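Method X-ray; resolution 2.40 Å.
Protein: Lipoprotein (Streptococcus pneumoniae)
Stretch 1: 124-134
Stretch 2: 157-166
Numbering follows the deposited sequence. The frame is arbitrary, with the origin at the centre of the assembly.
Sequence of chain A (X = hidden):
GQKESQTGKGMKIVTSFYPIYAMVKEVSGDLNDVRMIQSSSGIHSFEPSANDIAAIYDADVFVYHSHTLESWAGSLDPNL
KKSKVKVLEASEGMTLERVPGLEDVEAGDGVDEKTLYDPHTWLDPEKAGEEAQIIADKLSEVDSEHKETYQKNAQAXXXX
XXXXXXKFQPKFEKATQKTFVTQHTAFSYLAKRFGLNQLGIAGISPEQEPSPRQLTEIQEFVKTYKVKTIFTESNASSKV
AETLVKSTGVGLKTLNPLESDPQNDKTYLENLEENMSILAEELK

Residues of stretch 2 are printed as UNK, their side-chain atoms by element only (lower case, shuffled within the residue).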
# COMPACT_ATOMS: atom_id res chain seq x y z
N ASP A 124 -3.69 -5.03 -4.55
CA ASP A 124 -4.32 -6.11 -5.25
C ASP A 124 -5.17 -6.76 -4.20
O ASP A 124 -4.64 -7.26 -3.21
CB ASP A 124 -3.26 -7.07 -5.77
CG ASP A 124 -3.84 -8.31 -6.32
OD1 ASP A 124 -5.03 -8.58 -6.07
OD2 ASP A 124 -3.10 -9.05 -6.99
N PRO A 125 -6.49 -6.76 -4.41
CA PRO A 125 -7.43 -7.25 -3.39
C PRO A 125 -7.05 -8.63 -2.80
O PRO A 125 -6.99 -8.77 -1.58
CB PRO A 125 -8.76 -7.31 -4.16
CG PRO A 125 -8.64 -6.20 -5.16
CD PRO A 125 -7.20 -6.30 -5.62
N GLU A 126 -6.76 -9.61 -3.65
CA GLU A 126 -6.22 -10.91 -3.19
C GLU A 126 -5.03 -10.82 -2.23
O GLU A 126 -4.97 -11.56 -1.24
CB GLU A 126 -5.79 -11.76 -4.38
CG GLU A 126 -6.89 -12.55 -5.04
CD GLU A 126 -6.45 -13.96 -5.35
OE1 GLU A 126 -5.91 -14.63 -4.44
OE2 GLU A 126 -6.65 -14.40 -6.51
N LYS A 127 -4.09 -9.93 -2.56
CA LYS A 127 -2.82 -9.82 -1.86
C LYS A 127 -2.95 -9.02 -0.59
O LYS A 127 -2.20 -9.23 0.37
CB LYS A 127 -1.73 -9.26 -2.77
CG LYS A 127 -1.36 -10.23 -3.91
CD LYS A 127 -0.25 -9.69 -4.77
CE LYS A 127 0.05 -10.58 -5.95
NZ LYS A 127 0.76 -11.82 -5.53
N ALA A 128 -3.89 -8.09 -0.55
CA ALA A 128 -4.20 -7.49 0.72
C ALA A 128 -4.67 -8.67 1.58
O ALA A 128 -4.16 -8.89 2.68
CB ALA A 128 -5.27 -6.43 0.58
N GLY A 129 -5.60 -9.47 1.05
CA GLY A 129 -6.10 -10.66 1.74
C GLY A 129 -5.04 -11.54 2.36
O GLY A 129 -5.06 -11.77 3.57
N GLU A 130 -4.09 -12.01 1.55
CA GLU A 130 -3.02 -12.86 2.08
C GLU A 130 -2.18 -12.21 3.20
O GLU A 130 -1.66 -12.92 4.08
CB GLU A 130 -2.13 -13.50 1.00
CG GLU A 130 -1.99 -12.80 -0.33
CD GLU A 130 -1.73 -13.82 -1.47
OE1 GLU A 130 -2.64 -14.01 -2.33
OE2 GLU A 130 -0.64 -14.45 -1.47
N GLU A 131 -2.10 -10.88 3.17
CA GLU A 131 -1.27 -10.16 4.13
C GLU A 131 -1.99 -9.99 5.45
O GLU A 131 -1.34 -9.96 6.50
CB GLU A 131 -0.85 -8.80 3.57
CG GLU A 131 0.41 -8.29 4.20
CD GLU A 131 0.82 -6.94 3.71
OE1 GLU A 131 0.52 -6.61 2.54
OE2 GLU A 131 1.44 -6.19 4.49
N ALA A 132 -3.32 -9.88 5.38
CA ALA A 132 -4.22 -9.94 6.55
C ALA A 132 -4.04 -11.23 7.34
O ALA A 132 -3.92 -11.19 8.57
CB ALA A 132 -5.65 -9.84 6.08
N GLN A 133 -4.03 -12.35 6.62
CA GLN A 133 -3.76 -13.69 7.17
C GLN A 133 -2.45 -13.77 7.95
O GLN A 133 -2.44 -14.09 9.15
CB GLN A 133 -3.73 -14.74 6.05
CG GLN A 133 -4.99 -15.55 5.91
CD GLN A 133 -4.99 -16.77 6.81
OE1 GLN A 133 -5.15 -16.64 8.02
NE2 GLN A 133 -4.78 -17.95 6.23
N ILE A 134 -1.34 -13.51 7.25
CA ILE A 134 -0.02 -13.49 7.87
C ILE A 134 -0.08 -12.70 9.17
O ILE A 134 0.44 -13.14 10.19
CB ILE A 134 1.07 -12.86 6.97
CG1 ILE A 134 1.10 -13.56 5.60
CG2 ILE A 134 2.42 -12.94 7.66
CD1 ILE A 134 1.97 -12.90 4.52
N UNK A 157 -12.17 -10.41 6.24
CA UNK A 157 -11.45 -9.47 5.41
C UNK A 157 -11.20 -10.14 4.06
O UNK A 157 -11.70 -9.67 3.03
c UNK A 157 -7.87 -6.01 4.03
c UNK A 157 -9.56 -6.60 5.66
c UNK A 157 -8.82 -5.63 5.00
c UNK A 157 -9.38 -7.96 5.37
c UNK A 157 -8.45 -8.32 4.41
c UNK A 157 -7.70 -7.36 3.73
c UNK A 157 -10.17 -9.01 6.11
N UNK A 158 -10.49 -11.26 4.08
CA UNK A 158 -10.17 -11.97 2.84
C UNK A 158 -11.42 -12.24 2.02
O UNK A 158 -11.36 -12.21 0.80
c UNK A 158 -9.26 -13.25 3.04
c UNK A 158 -8.43 -13.18 4.33
c UNK A 158 -10.04 -14.57 2.93
c UNK A 158 -9.89 -15.27 1.57
N UNK A 159 -12.55 -12.47 2.69
CA UNK A 159 -13.83 -12.76 2.04
C UNK A 159 -14.39 -11.56 1.28
O UNK A 159 -14.85 -11.69 0.15
c UNK A 159 -14.85 -13.23 3.07
c UNK A 159 -16.28 -13.39 2.54
c UNK A 159 -17.31 -12.98 3.60
c UNK A 159 -17.01 -11.59 4.20
n UNK A 159 -18.26 -10.80 4.36
N UNK A 160 -14.36 -10.39 1.91
CA UNK A 160 -14.86 -9.18 1.27
C UNK A 160 -13.82 -8.61 0.31
O UNK A 160 -14.11 -7.68 -0.44
c UNK A 160 -14.50 -7.25 5.95
n UNK A 160 -13.11 -6.71 6.10
c UNK A 160 -14.44 -7.86 3.48
c UNK A 160 -15.37 -8.14 2.29
c UNK A 160 -15.14 -7.04 4.56
N UNK A 161 -12.62 -9.18 0.34
CA UNK A 161 -11.60 -8.87 -0.66
C UNK A 161 -11.83 -9.70 -1.92
O UNK A 161 -11.81 -9.15 -3.02
c UNK A 161 -10.19 -9.10 -0.10
N UNK A 162 -12.05 -11.00 -1.76
CA UNK A 162 -12.33 -11.86 -2.92
C UNK A 162 -13.59 -11.39 -3.64
O UNK A 162 -13.70 -11.59 -4.84
o UNK A 162 -10.74 -16.10 -4.57
c UNK A 162 -12.40 -13.36 -2.55
c UNK A 162 -11.13 -15.44 -3.60
n UNK A 162 -10.62 -15.60 -2.37
c UNK A 162 -12.26 -14.36 -3.76
N UNK A 163 -14.49 -10.75 -2.90
CA UNK A 163 -15.74 -10.21 -3.45
C UNK A 163 -15.53 -8.94 -4.26
O UNK A 163 -16.19 -8.72 -5.28
c UNK A 163 -17.46 -11.29 -1.95
c UNK A 163 -16.79 -10.00 -2.35
c UNK A 163 -18.55 -11.11 -0.92
o UNK A 163 -19.74 -11.19 -1.30
o UNK A 163 -18.21 -10.91 0.27
N UNK A 164 -14.62 -8.09 -3.79
CA UNK A 164 -14.18 -6.91 -4.51
C UNK A 164 -13.57 -7.28 -5.88
O UNK A 164 -13.91 -6.67 -6.90
c UNK A 164 -13.49 -3.90 -4.84
c UNK A 164 -12.17 -3.99 -2.72
c UNK A 164 -13.21 -6.11 -3.60
c UNK A 164 -12.57 -4.76 -3.97
N UNK A 165 -12.70 -8.30 -5.90
CA UNK A 165 -12.15 -8.87 -7.15
C UNK A 165 -13.24 -9.35 -8.11
O UNK A 165 -13.09 -9.21 -9.32
c UNK A 165 -10.57 -10.60 -8.18
c UNK A 165 -11.17 -10.07 -6.88
o UNK A 165 -10.10 -9.66 -6.04
N UNK A 166 -14.31 -9.92 -7.56
CA UNK A 166 -15.46 -10.42 -8.33
C UNK A 166 -16.34 -9.32 -8.91
O UNK A 166 -16.70 -9.36 -10.09
c UNK A 166 -16.17 -12.80 -7.83
n UNK A 166 -17.34 -14.91 -6.34
c UNK A 166 -15.87 -14.92 -6.59
c UNK A 166 -16.33 -11.35 -7.49
c UNK A 166 -15.33 -13.51 -6.82

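Position 157 carries seven side-chain carbons, one leading into a six-membered ring. The CA-to-CB bond points toward stretch 1, and the edge of the ring meets the backbone of Ala128 and Gly129; the ring also touches Ala132. This is Phe157, with chi1 in t; its CE2 is 3.9 Å from Ala128 C and 4.1 Å from Ala128 CB, and Phe157 CD2 lies 3.6 Å from Ala132 CB. A flat, apolar ring suits a buried place lined by alanine and glycine, whose small size leaves room for it.

Position 158 has four carbons, forked at the first, with one arm two carbons long, and one of these carbons lies against the carbonyl of Gly129. This is Ile158. Its CG2 lies 3.7 Å from Gly129 O, so a beta-branched side chain covers backbone where the facing residue has no side chain. Both chi angles lie between wells.

At position 159 four carbons in a row end in nitrogen, and nothing on stretch 1 is within reach. This is Lys159, exposed, as suits a charged amine. Position 160 has the same unbranched chain and terminal nitrogen, again out of reach, and is Lys160, partly exposed; its charged end suits a place outside the contact.

Position 161 has a single carbon, CB, pointing toward stretch 1 and 3.5 Å from Pro125 O. It is Ala161; so small a side chain suits a place where the CA atoms of Pro125 and Ala161 are 5.2 Å apart.

Position 162 shows three carbons, the third bearing one oxygen and one nitrogen. No atom of the side chain comes within contact distance of stretch 1: the CA-to-CB bond points away, though the end of the chain comes nearer. This is Gln162, an amide suited to its exposed place. Position 163, three carbons with two oxygens on the third, is out of reach of stretch 1. It is Glu163, whose carboxylate suits an exposed place.

Position 164 has four carbons forked at the second, near the ring of Pro125. It is Leu164, buried and apolar; its CG is 4.4 Å from Pro125 CG.

Position 165 has a first carbon bearing one oxygen and one carbon, and the oxygen approaches Pro125. This is Thr165, whose OG1 is 3.3 Å from Pro125 CB, a compact side chain fitting beside the proline. Position 166, four carbons in a row ending in nitrogen, lies beyond reach of stretch 1. It is Lys166, exposed, where a charged amine can meet solvent.

The helices run nearly antiparallel, at 172°, and their axes approach to 8.4 Å. No hydrogen bond joins the stretches, and packing carries the contact. Gly129 permits the closest backbone approach, its CA 4.4 Å from Ile158 CA; Phe157 packs against Ala128 and Ala132, while Ala161, Leu164 and Thr165 meet Pro125. The lysines and Glu163 stay outside the contact.

Stretch 2, residues 157-166: FIKKAQELTK
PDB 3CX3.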